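Protein pid-3 (Caenorhabditis elegans, PDB 7OCZ) probably acts in piRNA biogenesis, piRNA-induced silencing and chromosome segregation, here through a domain with an RRM-like fold. Local coordinates at residues L15-Y20 against L77-L82; L24-I29 against N39-T44. All coordinates share one frame; numbering follows the deposited sequence.

Contact 1: L15-Y20 against L77-L82; sequences LKISGY and LQVSSL
K16 and S80 form one hydrogen-bonded antiparallel pair, S18 and Q78 the next. K16 N reaches S80 O at 2.7 Å, and S80 N returns to K16 O at 2.9 Å. S18 N donates to Q78 O at 2.8 Å, Q78 N to S18 O.

The apolar side chains of L15, I17 and V79 share one face, L15 and V79 under helix 56-66, I17 against V51 and L33. I17 CG1 lies alongside V79 CG2 at 4.0 Å. Although the CA-CB bond of L15 points away from strand 78-81, CG opposite the backbone N (chi1 -179°) and chi2 68° bring CD1 within 3.4 Å of V79 CG1, a tight fit. Replacing L15 by alanine would probably open a gap between V79 and helix residues A62 and V63.

The reverse face carries K16, S18, Q78 and S80, polar residues suited to solvent; the side chains of K16 and L82 cross at about a right angle, K16 CD 3.6 Å from L82 CD1. G19's positive phi (96°) would drive a beta carbon into the S18 carbonyl.

Backbone bonds thus pair the first and last long strands, as in the RRM fold, while side chains give these neighbours an oily helix-facing side and a polar outer one.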
loop_
_atom_site.group_PDB
_atom_site.type_symbol
_atom_site.label_atom_id
_atom_site.label_comp_id
_atom_site.label_asym_id
_atom_site.label_seq_id
_atom_site.Cartn_x
_atom_site.Cartn_y
_atom_site.Cartn_z
ATOM N N LEU A 15 -3.968 10.511 -10.091
ATOM C CA LEU A 15 -2.615 11.030 -10.032
ATOM C C LEU A 15 -1.752 10.234 -11.003
ATOM O O LEU A 15 -1.895 9.016 -11.113
ATOM C CB LEU A 15 -2.085 10.899 -8.598
ATOM C CG LEU A 15 -0.696 11.391 -8.240
ATOM C CD1 LEU A 15 -0.755 12.906 -8.350
ATOM C CD2 LEU A 15 -0.309 10.966 -6.844
ATOM N N LYS A 16 -0.868 10.914 -11.718
ATOM C CA LYS A 16 0.142 10.261 -12.541
ATOM C C LYS A 16 1.461 10.273 -11.786
ATOM O O LYS A 16 1.885 11.328 -11.311
ATOM C CB LYS A 16 0.319 10.989 -13.874
ATOM C CG LYS A 16 -0.827 10.847 -14.840
ATOM C CD LYS A 16 -0.677 11.839 -15.993
ATOM C CE LYS A 16 0.189 11.294 -17.099
ATOM N NZ LYS A 16 0.001 12.109 -18.338
ATOM N N ILE A 17 2.120 9.121 -11.694
ATOM C CA ILE A 17 3.375 9.019 -10.953
ATOM C C ILE A 17 4.366 8.189 -11.759
ATOM O O ILE A 17 4.008 7.140 -12.304
ATOM C CB ILE A 17 3.154 8.430 -9.542
ATOM C CG1 ILE A 17 4.471 8.360 -8.760
ATOM C CG2 ILE A 17 2.448 7.075 -9.613
ATOM C CD1 ILE A 17 4.293 8.173 -7.256
ATOM N N SER A 18 5.603 8.671 -11.865
ATOM C CA SER A 18 6.636 7.930 -12.578
ATOM C C SER A 18 7.996 8.197 -11.945
ATOM O O SER A 18 8.163 9.123 -11.146
ATOM C CB SER A 18 6.662 8.289 -14.068
ATOM O OG SER A 18 7.066 9.630 -14.261
ATOM N N GLY A 19 8.969 7.349 -12.290
ATOM C CA GLY A 19 10.333 7.505 -11.827
ATOM C C GLY A 19 10.708 6.696 -10.600
ATOM O O GLY A 19 11.880 6.724 -10.199
ATOM N N TYR A 20 9.760 5.990 -9.987
ATOM C CA TYR A 20 10.081 5.123 -8.867
ATOM C C TYR A 20 10.854 3.891 -9.354
ATOM O O TYR A 20 10.850 3.577 -10.548
ATOM C CB TYR A 20 8.798 4.707 -8.149
ATOM C CG TYR A 20 7.746 4.159 -9.073
ATOM C CD1 TYR A 20 7.770 2.826 -9.476
ATOM C CD2 TYR A 20 6.739 4.977 -9.561
ATOM C CE1 TYR A 20 6.817 2.327 -10.328
ATOM C CE2 TYR A 20 5.781 4.486 -10.410
ATOM C CZ TYR A 20 5.827 3.161 -10.796
ATOM O OH TYR A 20 4.868 2.672 -11.645
ATOM N N LEU A 77 11.177 11.318 -8.481
ATOM C CA LEU A 77 9.758 11.169 -8.792
ATOM C C LEU A 77 9.239 12.309 -9.664
ATOM O O LEU A 77 9.526 13.486 -9.427
ATOM C CB LEU A 77 8.917 11.098 -7.515
ATOM C CG LEU A 77 8.986 9.855 -6.632
ATOM C CD1 LEU A 77 8.053 10.017 -5.443
ATOM C CD2 LEU A 77 8.613 8.614 -7.431
ATOM N N GLN A 78 8.452 11.947 -10.668
ATOM C CA GLN A 78 7.639 12.887 -11.426
ATOM C C GLN A 78 6.185 12.578 -11.099
ATOM O O GLN A 78 5.736 11.444 -11.294
ATOM C CB GLN A 78 7.900 12.760 -12.926
ATOM C CG GLN A 78 6.892 13.484 -13.814
ATOM C CD GLN A 78 6.934 15.001 -13.675
ATOM O OE1 GLN A 78 7.885 15.567 -13.128
ATOM N NE2 GLN A 78 5.887 15.666 -14.164
ATOM N N VAL A 79 5.466 13.568 -10.568
ATOM C CA VAL A 79 4.098 13.389 -10.093
ATOM C C VAL A 79 3.258 14.545 -10.618
ATOM O O VAL A 79 3.671 15.706 -10.527
ATOM C CB VAL A 79 4.043 13.324 -8.553
ATOM C CG1 VAL A 79 2.637 13.042 -8.074
ATOM C CG2 VAL A 79 5.017 12.257 -8.022
ATOM N N SER A 80 2.083 14.234 -11.167
ATOM C CA SER A 80 1.218 15.268 -11.719
ATOM C C SER A 80 -0.231 14.813 -11.650
ATOM O O SER A 80 -0.524 13.616 -11.596
ATOM C CB SER A 80 1.598 15.605 -13.168
ATOM O OG SER A 80 1.438 14.475 -14.011
ATOM N N SER A 81 -1.137 15.792 -11.657
ATOM C CA SER A 81 -2.562 15.512 -11.768
ATOM C C SER A 81 -2.888 14.994 -13.162
ATOM O O SER A 81 -2.412 15.533 -14.166
ATOM C CB SER A 81 -3.370 16.778 -11.478
ATOM O OG SER A 81 -4.757 16.570 -11.705
ATOM N N LEU A 82 -3.695 13.932 -13.229
ATOM C CA LEU A 82 -4.063 13.386 -14.531
ATOM C C LEU A 82 -4.864 14.402 -15.329
ATOM O O LEU A 82 -4.603 14.627 -16.517
ATOM C CB LEU A 82 -4.863 12.092 -14.368
ATOM C CG LEU A 82 -5.344 11.488 -15.689
ATOM C CD1 LEU A 82 -4.168 11.087 -16.554
ATOM C CD2 LEU A 82 -6.254 10.298 -15.434
#

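Contact 2: L24-I29 against N39-T44; sequences LNTFGI and NGITIT
I41 CD1 meets the peptide group of T26 at its outer end, a methyl packed 3.2 Å from T26 O and tilted out of the carbonyl plane. The other flat groups lie beside the contact. The N25 amide works at its two ends: OD1 receives G28 N, almost straight down the carbonyl direction, at 2.8 Å, while ND2 donates to V38 O of the second subunit. The CB of F27 points away from strand 40-44, and its ring packs on A30 of the second subunit; the F27 of that subunit in turn packs on I41.

Apart from the T26 oxygen, the side-chain meetings across the interface are aliphatic. T26, in the first turn of the helix, sends its methyl CG2 to I43 CG1 at 3.6 Å, the two side chains slanting past one another. One turn on, I29 straddles two strand residues: CG2 approaches I41 CD1 at 4.0 Å, and CD1 abuts I43 CD1 methyl to methyl at 3.4 Å, closer than usual for carbons. I43 bends at chi2 (-65°), carrying CD1 toward the helix. A branched isoleucine suits position 29, since its CG2 and CD1 reach I41 and I43 separately; I29 also packs on A49 and V51 of the neighbouring strand.

N25 is the N-cap of helix 26-32, its side-chain oxygen satisfying an N-H of the first turn. Glycine fits at 28 because a beta carbon there would crowd N25 OD1.

Apolar contact therefore seats the start of the helix on an edge strand of the RRM-like sheet. The cap and the bond from N25 ND2 to V38 O of the second subunit are polar bonds at the helix end, and the F27 of that subunit helps enclose I41.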
loop_
_atom_site.group_PDB
_atom_site.type_symbol
_atom_site.label_atom_id
_atom_site.label_comp_id
_atom_site.label_asym_id
_atom_site.label_seq_id
_atom_site.Cartn_x
_atom_site.Cartn_y
_atom_site.Cartn_z
ATOM N N LEU A 24 9.102 -2.012 -7.598
ATOM C CA LEU A 24 7.878 -1.894 -6.811
ATOM C C LEU A 24 6.701 -2.578 -7.496
ATOM O O LEU A 24 6.501 -2.435 -8.705
ATOM C CB LEU A 24 7.529 -0.425 -6.576
ATOM C CG LEU A 24 8.466 0.450 -5.763
ATOM C CD1 LEU A 24 7.768 1.778 -5.432
ATOM C CD2 LEU A 24 8.887 -0.274 -4.497
ATOM N N ASN A 25 5.898 -3.303 -6.711
ATOM C CA ASN A 25 4.616 -3.786 -7.207
ATOM C C ASN A 25 3.536 -2.744 -6.885
ATOM O O ASN A 25 3.833 -1.665 -6.366
ATOM C CB ASN A 25 4.297 -5.174 -6.636
ATOM C CG ASN A 25 4.247 -5.209 -5.111
ATOM O OD1 ASN A 25 4.272 -4.177 -4.444
ATOM N ND2 ASN A 25 4.208 -6.421 -4.555
ATOM N N THR A 26 2.267 -3.044 -7.203
ATOM C CA THR A 26 1.220 -2.047 -6.971
ATOM C C THR A 26 1.077 -1.731 -5.485
ATOM O O THR A 26 0.875 -0.571 -5.108
ATOM C CB THR A 26 -0.124 -2.493 -7.552
ATOM O OG1 THR A 26 -0.598 -3.651 -6.856
ATOM C CG2 THR A 26 0.002 -2.806 -9.032
ATOM N N PHE A 27 1.209 -2.744 -4.622
ATOM C CA PHE A 27 1.179 -2.486 -3.185
ATOM C C PHE A 27 2.310 -1.557 -2.769
ATOM O O PHE A 27 2.121 -0.681 -1.916
ATOM C CB PHE A 27 1.261 -3.796 -2.398
ATOM C CG PHE A 27 -0.004 -4.607 -2.426
ATOM C CD1 PHE A 27 -1.203 -4.057 -1.992
ATOM C CD2 PHE A 27 0.008 -5.922 -2.864
ATOM C CE1 PHE A 27 -2.371 -4.804 -2.005
ATOM C CE2 PHE A 27 -1.154 -6.674 -2.882
ATOM C CZ PHE A 27 -2.345 -6.115 -2.447
ATOM N N GLY A 28 3.497 -1.746 -3.350
ATOM C CA GLY A 28 4.622 -0.882 -3.036
ATOM C C GLY A 28 4.426 0.546 -3.501
ATOM O O GLY A 28 4.916 1.483 -2.860
ATOM N N ILE A 29 3.727 0.736 -4.619
ATOM C CA ILE A 29 3.402 2.091 -5.057
ATOM C C ILE A 29 2.458 2.763 -4.067
ATOM O O ILE A 29 2.615 3.948 -3.747
ATOM C CB ILE A 29 2.810 2.065 -6.474
ATOM C CG1 ILE A 29 3.857 1.579 -7.464
ATOM C CG2 ILE A 29 2.288 3.445 -6.871
ATOM C CD1 ILE A 29 3.256 1.169 -8.757
ATOM N N ASN A 39 -7.280 4.247 -3.864
ATOM C CA ASN A 39 -8.449 3.432 -4.182
ATOM C C ASN A 39 -8.250 2.526 -5.384
ATOM O O ASN A 39 -9.060 1.619 -5.601
ATOM C CB ASN A 39 -9.657 4.331 -4.433
ATOM C CG ASN A 39 -10.100 5.046 -3.191
ATOM O OD1 ASN A 39 -10.066 4.480 -2.097
ATOM N ND2 ASN A 39 -10.499 6.304 -3.338
ATOM N N GLY A 40 -7.214 2.762 -6.175
ATOM C CA GLY A 40 -6.875 1.883 -7.270
ATOM C C GLY A 40 -5.558 2.301 -7.881
ATOM O O GLY A 40 -5.150 3.458 -7.742
ATOM N N ILE A 41 -4.875 1.366 -8.539
ATOM C CA ILE A 41 -3.600 1.628 -9.197
ATOM C C ILE A 41 -3.583 0.864 -10.511
ATOM O O ILE A 41 -3.904 -0.329 -10.541
ATOM C CB ILE A 41 -2.395 1.211 -8.327
ATOM C CG1 ILE A 41 -2.335 2.046 -7.041
ATOM C CG2 ILE A 41 -1.092 1.331 -9.117
ATOM C CD1 ILE A 41 -1.203 1.677 -6.101
ATOM N N THR A 42 -3.211 1.545 -11.591
ATOM C CA THR A 42 -2.988 0.914 -12.885
ATOM C C THR A 42 -1.538 1.118 -13.289
ATOM O O THR A 42 -1.090 2.263 -13.422
ATOM C CB THR A 42 -3.909 1.500 -13.951
ATOM O OG1 THR A 42 -5.273 1.224 -13.611
ATOM C CG2 THR A 42 -3.568 0.907 -15.315
ATOM N N ILE A 43 -0.813 0.020 -13.480
ATOM C CA ILE A 43 0.571 0.083 -13.944
ATOM C C ILE A 43 0.560 0.390 -15.435
ATOM O O ILE A 43 -0.060 -0.335 -16.218
ATOM C CB ILE A 43 1.311 -1.234 -13.672
ATOM C CG1 ILE A 43 1.272 -1.595 -12.193
ATOM C CG2 ILE A 43 2.747 -1.121 -14.140
ATOM C CD1 ILE A 43 1.992 -0.631 -11.344
ATOM N N THR A 44 1.249 1.462 -15.833
ATOM C CA THR A 44 1.259 1.890 -17.226
ATOM C C THR A 44 2.605 1.727 -17.913
ATOM O O THR A 44 2.683 1.939 -19.131
ATOM C CB THR A 44 0.836 3.361 -17.343
ATOM O OG1 THR A 44 1.721 4.171 -16.560
ATOM C CG2 THR A 44 -0.599 3.550 -16.869
#

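How the contacts relate
From the N terminus, the chain first lays down strand 14-18, turns at G19 and Y20, and enters helix 26-32. Nine residues separate segment 24-29 from segment 39-44, on strand 40-45, and contact 2 closes this short loop. The chain then runs through strand 48-52, helix 56-66 and the hairpin strand 70-72 before strand 75-81 comes back beside the first strand, where contact 1 closes a far longer loop that encloses contact 2 entirely. Contact 1 joins two neighbouring strands in the sheet; contact 2 seats a helix on its edge strand 40-45. Their centres lie about 12 Å apart, yet they touch, Y20 OH packing 3.6 Å from I29 CD1 and linking both within one core.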